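Local coordinates for kinetochore protein Mis16 (Schizosaccharomyces japonicus, PDB 4XYH), which binds histones as a WD-repeat beta-propeller and probably takes part in loading the CENP-A histone variant at centromeres through histone H4 and the chaperone Scm3, at residues S334-P339 with N393-L398; C351-S356 with P372-M377. All coordinates share one frame; numbering follows the deposited sequence.

Contact 1. Residues S334-P339 with N393-L398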
loop_
_atom_site.group_PDB
_atom_site.type_symbol
_atom_site.label_atom_id
_atom_site.label_comp_id
_atom_site.label_asym_id
_atom_site.label_seq_id
_atom_site.Cartn_x
_atom_site.Cartn_y
_atom_site.Cartn_z
ATOM N N SER A 334 -2.089 -10.897 -3.768
ATOM C CA SER A 334 -1.332 -11.158 -4.997
ATOM C C SER A 334 -2.212 -10.886 -6.232
ATOM O O SER A 334 -3.369 -11.290 -6.271
ATOM C CB SER A 334 -0.813 -12.599 -5.023
ATOM O OG SER A 334 -0.496 -13.007 -6.353
ATOM N N PRO A 335 -1.679 -10.178 -7.234
ATOM C CA PRO A 335 -2.476 -10.018 -8.459
ATOM C C PRO A 335 -2.448 -11.277 -9.358
ATOM O O PRO A 335 -3.132 -11.309 -10.385
ATOM C CB PRO A 335 -1.805 -8.831 -9.161
ATOM C CG PRO A 335 -0.364 -8.944 -8.756
ATOM C CD PRO A 335 -0.360 -9.530 -7.340
ATOM N N HIS A 336 -1.685 -12.298 -8.969
ATOM C CA HIS A 336 -1.533 -13.493 -9.795
ATOM C C HIS A 336 -2.208 -14.750 -9.230
ATOM O O HIS A 336 -2.535 -15.661 -9.984
ATOM C CB HIS A 336 -0.044 -13.790 -10.020
ATOM C CG HIS A 336 0.707 -12.666 -10.669
ATOM N ND1 HIS A 336 1.754 -12.015 -10.051
ATOM C CD2 HIS A 336 0.561 -12.078 -11.879
ATOM C CE1 HIS A 336 2.219 -11.074 -10.853
ATOM N NE2 HIS A 336 1.514 -11.090 -11.967
ATOM N N ASP A 337 -2.408 -14.810 -7.915
ATOM C CA ASP A 337 -2.916 -16.025 -7.265
ATOM C C ASP A 337 -3.967 -15.707 -6.210
ATOM O O ASP A 337 -3.649 -15.154 -5.159
ATOM C CB ASP A 337 -1.781 -16.813 -6.605
ATOM C CG ASP A 337 -0.760 -17.308 -7.600
ATOM O OD1 ASP A 337 -1.110 -18.183 -8.418
ATOM O OD2 ASP A 337 0.393 -16.828 -7.564
ATOM N N GLU A 338 -5.203 -16.093 -6.478
ATOM C CA GLU A 338 -6.327 -15.765 -5.619
ATOM C C GLU A 338 -6.109 -16.013 -4.101
ATOM O O GLU A 338 -6.440 -15.161 -3.291
ATOM C CB GLU A 338 -7.563 -16.532 -6.106
ATOM C CG GLU A 338 -8.821 -16.288 -5.280
ATOM C CD GLU A 338 -10.053 -16.928 -5.906
ATOM O OE1 GLU A 338 -9.963 -17.353 -7.082
ATOM O OE2 GLU A 338 -11.100 -17.009 -5.220
ATOM N N PRO A 339 -5.550 -17.166 -3.710
ATOM C CA PRO A 339 -5.495 -17.356 -2.257
ATOM C C PRO A 339 -4.280 -16.728 -1.549
ATOM O O PRO A 339 -4.096 -16.951 -0.347
ATOM C CB PRO A 339 -5.451 -18.882 -2.117
ATOM C CG PRO A 339 -4.795 -19.353 -3.342
ATOM C CD PRO A 339 -5.100 -18.369 -4.442
ATOM N N ASN A 393 4.142 -7.626 -13.099
ATOM C CA ASN A 393 4.820 -8.056 -14.311
ATOM C C ASN A 393 5.479 -9.425 -14.192
ATOM O O ASN A 393 5.557 -10.163 -15.167
ATOM C CB ASN A 393 5.890 -7.030 -14.692
ATOM C CG ASN A 393 5.340 -5.616 -14.776
ATOM O OD1 ASN A 393 4.302 -5.375 -15.401
ATOM N ND2 ASN A 393 6.039 -4.669 -14.147
ATOM N N ASN A 394 6.002 -9.729 -13.007
ATOM C CA ASN A 394 6.690 -10.988 -12.743
ATOM C C ASN A 394 6.003 -11.752 -11.624
ATOM O O ASN A 394 5.484 -11.161 -10.683
ATOM C CB ASN A 394 8.147 -10.758 -12.345
ATOM C CG ASN A 394 8.943 -10.059 -13.411
ATOM O OD1 ASN A 394 8.397 -9.338 -14.244
ATOM N ND2 ASN A 394 10.249 -10.265 -13.395
ATOM N N LYS A 395 6.027 -13.069 -11.707
ATOM C CA LYS A 395 5.516 -13.899 -10.632
ATOM C C LYS A 395 6.373 -13.707 -9.377
ATOM O O LYS A 395 7.597 -13.655 -9.464
ATOM C CB LYS A 395 5.512 -15.377 -11.049
ATOM C CG LYS A 395 4.550 -15.714 -12.189
ATOM C CD LYS A 395 3.107 -15.657 -11.714
ATOM C CE LYS A 395 2.916 -16.540 -10.481
ATOM N NZ LYS A 395 1.487 -16.705 -10.107
ATOM N N TRP A 396 5.722 -13.575 -8.227
ATOM C CA TRP A 396 6.397 -13.644 -6.933
ATOM C C TRP A 396 7.517 -12.647 -6.718
ATOM O O TRP A 396 8.515 -12.970 -6.075
ATOM C CB TRP A 396 6.936 -15.065 -6.706
ATOM C CG TRP A 396 5.810 -16.006 -6.502
ATOM C CD1 TRP A 396 5.267 -16.845 -7.427
ATOM C CD2 TRP A 396 5.030 -16.156 -5.316
ATOM N NE1 TRP A 396 4.213 -17.527 -6.883
ATOM C CE2 TRP A 396 4.043 -17.120 -5.587
ATOM C CE3 TRP A 396 5.073 -15.571 -4.048
ATOM C CZ2 TRP A 396 3.106 -17.520 -4.637
ATOM C CZ3 TRP A 396 4.143 -15.972 -3.104
ATOM C CH2 TRP A 396 3.173 -16.936 -3.403
ATOM N N VAL A 397 7.356 -11.432 -7.225
ATOM C CA VAL A 397 8.319 -10.393 -6.909
ATOM C C VAL A 397 7.638 -9.309 -6.086
ATOM O O VAL A 397 6.579 -8.826 -6.464
ATOM C CB VAL A 397 8.938 -9.784 -8.177
ATOM C CG1 VAL A 397 9.837 -8.596 -7.818
ATOM C CG2 VAL A 397 9.729 -10.857 -8.958
ATOM N N LEU A 398 8.242 -8.922 -4.963
ATOM C CA LEU A 398 7.655 -7.894 -4.108
ATOM C C LEU A 398 8.631 -6.770 -3.851
ATOM O O LEU A 398 9.845 -6.974 -3.847
ATOM C CB LEU A 398 7.189 -8.486 -2.773
ATOM C CG LEU A 398 6.024 -9.455 -2.988
ATOM C CD1 LEU A 398 6.510 -10.909 -3.114
ATOM C CD2 LEU A 398 4.975 -9.328 -1.931
#

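Contact 2. Residues C351-S356 with P372-M377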
loop_
_atom_site.group_PDB
_atom_site.type_symbol
_atom_site.label_atom_id
_atom_site.label_comp_id
_atom_site.label_asym_id
_atom_site.label_seq_id
_atom_site.Cartn_x
_atom_site.Cartn_y
_atom_site.Cartn_z
ATOM N N CYS A 351 4.797 -10.982 6.085
ATOM C CA CYS A 351 4.309 -12.352 5.978
ATOM C C CYS A 351 3.526 -12.574 4.687
ATOM O O CYS A 351 2.711 -11.744 4.290
ATOM C CB CYS A 351 3.438 -12.704 7.186
ATOM S SG CYS A 351 4.365 -12.797 8.768
ATOM N N VAL A 352 3.792 -13.697 4.030
ATOM C CA VAL A 352 3.009 -14.110 2.874
ATOM C C VAL A 352 2.099 -15.253 3.313
ATOM O O VAL A 352 2.574 -16.216 3.922
ATOM C CB VAL A 352 3.901 -14.564 1.702
ATOM C CG1 VAL A 352 3.048 -14.872 0.471
ATOM C CG2 VAL A 352 4.967 -13.513 1.404
ATOM N N TRP A 353 0.803 -15.137 3.021
ATOM C CA TRP A 353 -0.183 -16.119 3.461
ATOM C C TRP A 353 -0.803 -16.863 2.291
ATOM O O TRP A 353 -1.002 -16.293 1.217
ATOM C CB TRP A 353 -1.297 -15.453 4.256
ATOM C CG TRP A 353 -0.837 -14.556 5.364
ATOM C CD1 TRP A 353 -0.517 -13.234 5.264
ATOM C CD2 TRP A 353 -0.677 -14.903 6.746
ATOM N NE1 TRP A 353 -0.161 -12.741 6.491
ATOM C CE2 TRP A 353 -0.253 -13.742 7.420
ATOM C CE3 TRP A 353 -0.855 -16.083 7.479
ATOM C CZ2 TRP A 353 0.007 -13.724 8.796
ATOM C CZ3 TRP A 353 -0.594 -16.065 8.850
ATOM C CH2 TRP A 353 -0.167 -14.892 9.489
ATOM N N ASP A 354 -1.125 -18.133 2.514
ATOM C CA ASP A 354 -1.783 -18.979 1.524
ATOM C C ASP A 354 -3.108 -19.494 2.100
ATOM O O ASP A 354 -3.133 -20.463 2.849
ATOM C CB ASP A 354 -0.863 -20.138 1.133
ATOM C CG ASP A 354 -1.457 -21.050 0.054
ATOM O OD1 ASP A 354 -2.683 -21.045 -0.176
ATOM O OD2 ASP A 354 -0.674 -21.805 -0.558
ATOM N N LEU A 355 -4.211 -18.856 1.729
ATOM C CA LEU A 355 -5.502 -19.207 2.311
ATOM C C LEU A 355 -5.957 -20.636 1.998
ATOM O O LEU A 355 -6.867 -21.157 2.646
ATOM C CB LEU A 355 -6.571 -18.229 1.846
ATOM C CG LEU A 355 -6.282 -16.756 2.145
ATOM C CD1 LEU A 355 -7.526 -15.919 1.894
ATOM C CD2 LEU A 355 -5.756 -16.565 3.559
ATOM N N SER A 356 -5.332 -21.269 1.010
ATOM C CA SER A 356 -5.779 -22.592 0.584
ATOM C C SER A 356 -5.270 -23.649 1.549
ATOM O O SER A 356 -5.713 -24.794 1.505
ATOM C CB SER A 356 -5.326 -22.907 -0.850
ATOM O OG SER A 356 -3.959 -23.266 -0.900
ATOM N N PRO A 372 -0.806 -23.115 9.427
ATOM C CA PRO A 372 -0.541 -23.760 8.135
ATOM C C PRO A 372 -0.617 -22.768 6.972
ATOM O O PRO A 372 0.106 -22.913 5.983
ATOM C CB PRO A 372 -1.647 -24.821 8.032
ATOM C CG PRO A 372 -2.712 -24.373 8.995
ATOM C CD PRO A 372 -1.963 -23.713 10.117
ATOM N N GLU A 373 -1.468 -21.756 7.107
ATOM C CA GLU A 373 -1.661 -20.781 6.040
ATOM C C GLU A 373 -0.506 -19.760 5.956
ATOM O O GLU A 373 -0.454 -18.975 5.017
ATOM C CB GLU A 373 -3.021 -20.069 6.204
ATOM C CG GLU A 373 -3.209 -19.238 7.485
ATOM C CD GLU A 373 -3.774 -20.039 8.674
ATOM O OE1 GLU A 373 -3.541 -21.269 8.747
ATOM O OE2 GLU A 373 -4.446 -19.428 9.546
ATOM N N LEU A 374 0.433 -19.790 6.904
ATOM C CA LEU A 374 1.602 -18.895 6.858
ATOM C C LEU A 374 2.725 -19.486 6.017
ATOM O O LEU A 374 3.497 -20.321 6.476
ATOM C CB LEU A 374 2.125 -18.580 8.264
ATOM C CG LEU A 374 3.371 -17.683 8.380
ATOM C CD1 LEU A 374 3.157 -16.377 7.676
ATOM C CD2 LEU A 374 3.711 -17.413 9.829
ATOM N N MET A 375 2.813 -19.022 4.785
ATOM C CA MET A 375 3.646 -19.644 3.765
ATOM C C MET A 375 5.106 -19.178 3.782
ATOM O O MET A 375 6.009 -19.951 3.458
ATOM C CB MET A 375 3.035 -19.356 2.399
ATOM C CG MET A 375 3.638 -20.135 1.277
ATOM S SD MET A 375 3.402 -19.282 -0.295
ATOM C CE MET A 375 5.115 -18.904 -0.631
ATOM N N PHE A 376 5.333 -17.912 4.137
ATOM C CA PHE A 376 6.673 -17.311 4.076
ATOM C C PHE A 376 6.773 -16.066 4.942
ATOM O O PHE A 376 5.842 -15.256 5.018
ATOM C CB PHE A 376 7.034 -16.955 2.634
ATOM C CG PHE A 376 8.466 -16.537 2.438
ATOM C CD1 PHE A 376 9.455 -17.487 2.213
ATOM C CD2 PHE A 376 8.819 -15.202 2.428
ATOM C CE1 PHE A 376 10.768 -17.114 2.004
ATOM C CE2 PHE A 376 10.138 -14.815 2.226
ATOM C CZ PHE A 376 11.118 -15.776 2.013
ATOM N N MET A 377 7.910 -15.918 5.602
ATOM C CA MET A 377 8.180 -14.706 6.346
ATOM C C MET A 377 9.434 -14.044 5.825
ATOM O O MET A 377 10.492 -14.669 5.732
ATOM C CB MET A 377 8.331 -14.982 7.833
ATOM C CG MET A 377 8.997 -13.817 8.581
ATOM S SD MET A 377 8.948 -14.072 10.357
ATOM C CE MET A 377 7.214 -14.464 10.584
#

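Contact 1. Residues S334-P339 with N393-L398
K395 reaches across from the 393-398 loop to D337, and its ammonium forms a salt bridge with the carboxylate: NZ of K395 lies 2.8 Å from OD2 of D337. The side chain leaves CB with CG beside the backbone N (chi1 -66°) and bends at chi2 and chi3, which brings a chain that starts neither toward nor away from the 334-339 loop back over it. CD of K395 is the first atom to touch, sitting 4.3 Å from the centroid of the H336 ring and 24° off its normal, a CH-pi contact over one face. P335 CG lies over the opposite face, and both atoms are offset toward the rim. CE then runs past both CB of H336 and OD2 of D337, and NZ ends 3.3 Å from CB of H336. The carboxylate oxygen is met on its syn side, with the donor 31° out of the carboxylate plane. Beyond the lysine, H336 CE1 comes 3.3 Å from N394 O, while H336 NE2 is hydrogen-bonded to the carbonyl of P392.

The 334-339 loop is shaped from within. OG of S334 accepts from N of H336 at 3.0 Å and from N of D337 at 3.1 Å, an ST turn combined with an ST motif that fixes where both contact residues start. On the other side, N394 to V397 form a type II beta turn with K395 at its second position. The arrangement joins loops between strands 328-333 and 340-345 and between 385-390 and 398-402, equivalent inter-strand connections of neighbouring WD-repeat blades in a beta-propeller.

Contact 2. Residues C351-S356 with P372-M377
C351-D354 and L374-M377 run antiparallel, their axes 4.5 Å apart at 161°, and a classic beta bulge sets M375 and F376 together opposite V352. The carbonyl O of V352 consequently accepts two amides, N of M375 at 2.9 Å and N of F376 at 3.2 Å. The bond from N of V352 to O of F376 (175° at the hydrogen) and the one from N of D354 to O of E373 are straighter than these two. On one face, L374 lays CD1 over the six-membered ring of W353, 3.9 Å from its centroid and 8° off the normal. The same methyl touches CB of C351, whose SG meets CE of M377. V352 and F376 pack CB to CB on the other face.

OD1 of D354 accepts from N of S356 at 2.9 Å, an Asx turn, and also from the S356 hydroxyl. An alanine here would probably leave the amide and hydroxyl of S356 without this shared acceptor, and the turn out of the strand less firmly set. The chemistry implies a pairing held by backbone hydrogen bonds, with apolar contacts on both faces, while the D354 carboxylate closes the turn at the strand's end through OD1.

In the fold
Contact 1 is a surface meeting of two loops from neighbouring blades, whereas contact 2 is a partly buried strand pairing at the outer edge of one blade, the sheet of 328-333, 340-345, 350-354 and 374-378. Both involve that sheet, since residues 334-339 connect its first two strands. The chemistry follows the place: contact 1 depends on a charged pair and a ring covered by a lysine, contact 2 on main-chain bonds and apolar side chains. Their centres lie about 13 Å apart, and they touch. W396 packs against V352 and M375, and P339 O probably accepts from L355 N. Along the chain, contact 2 is nested within the loop that contact 1 closes.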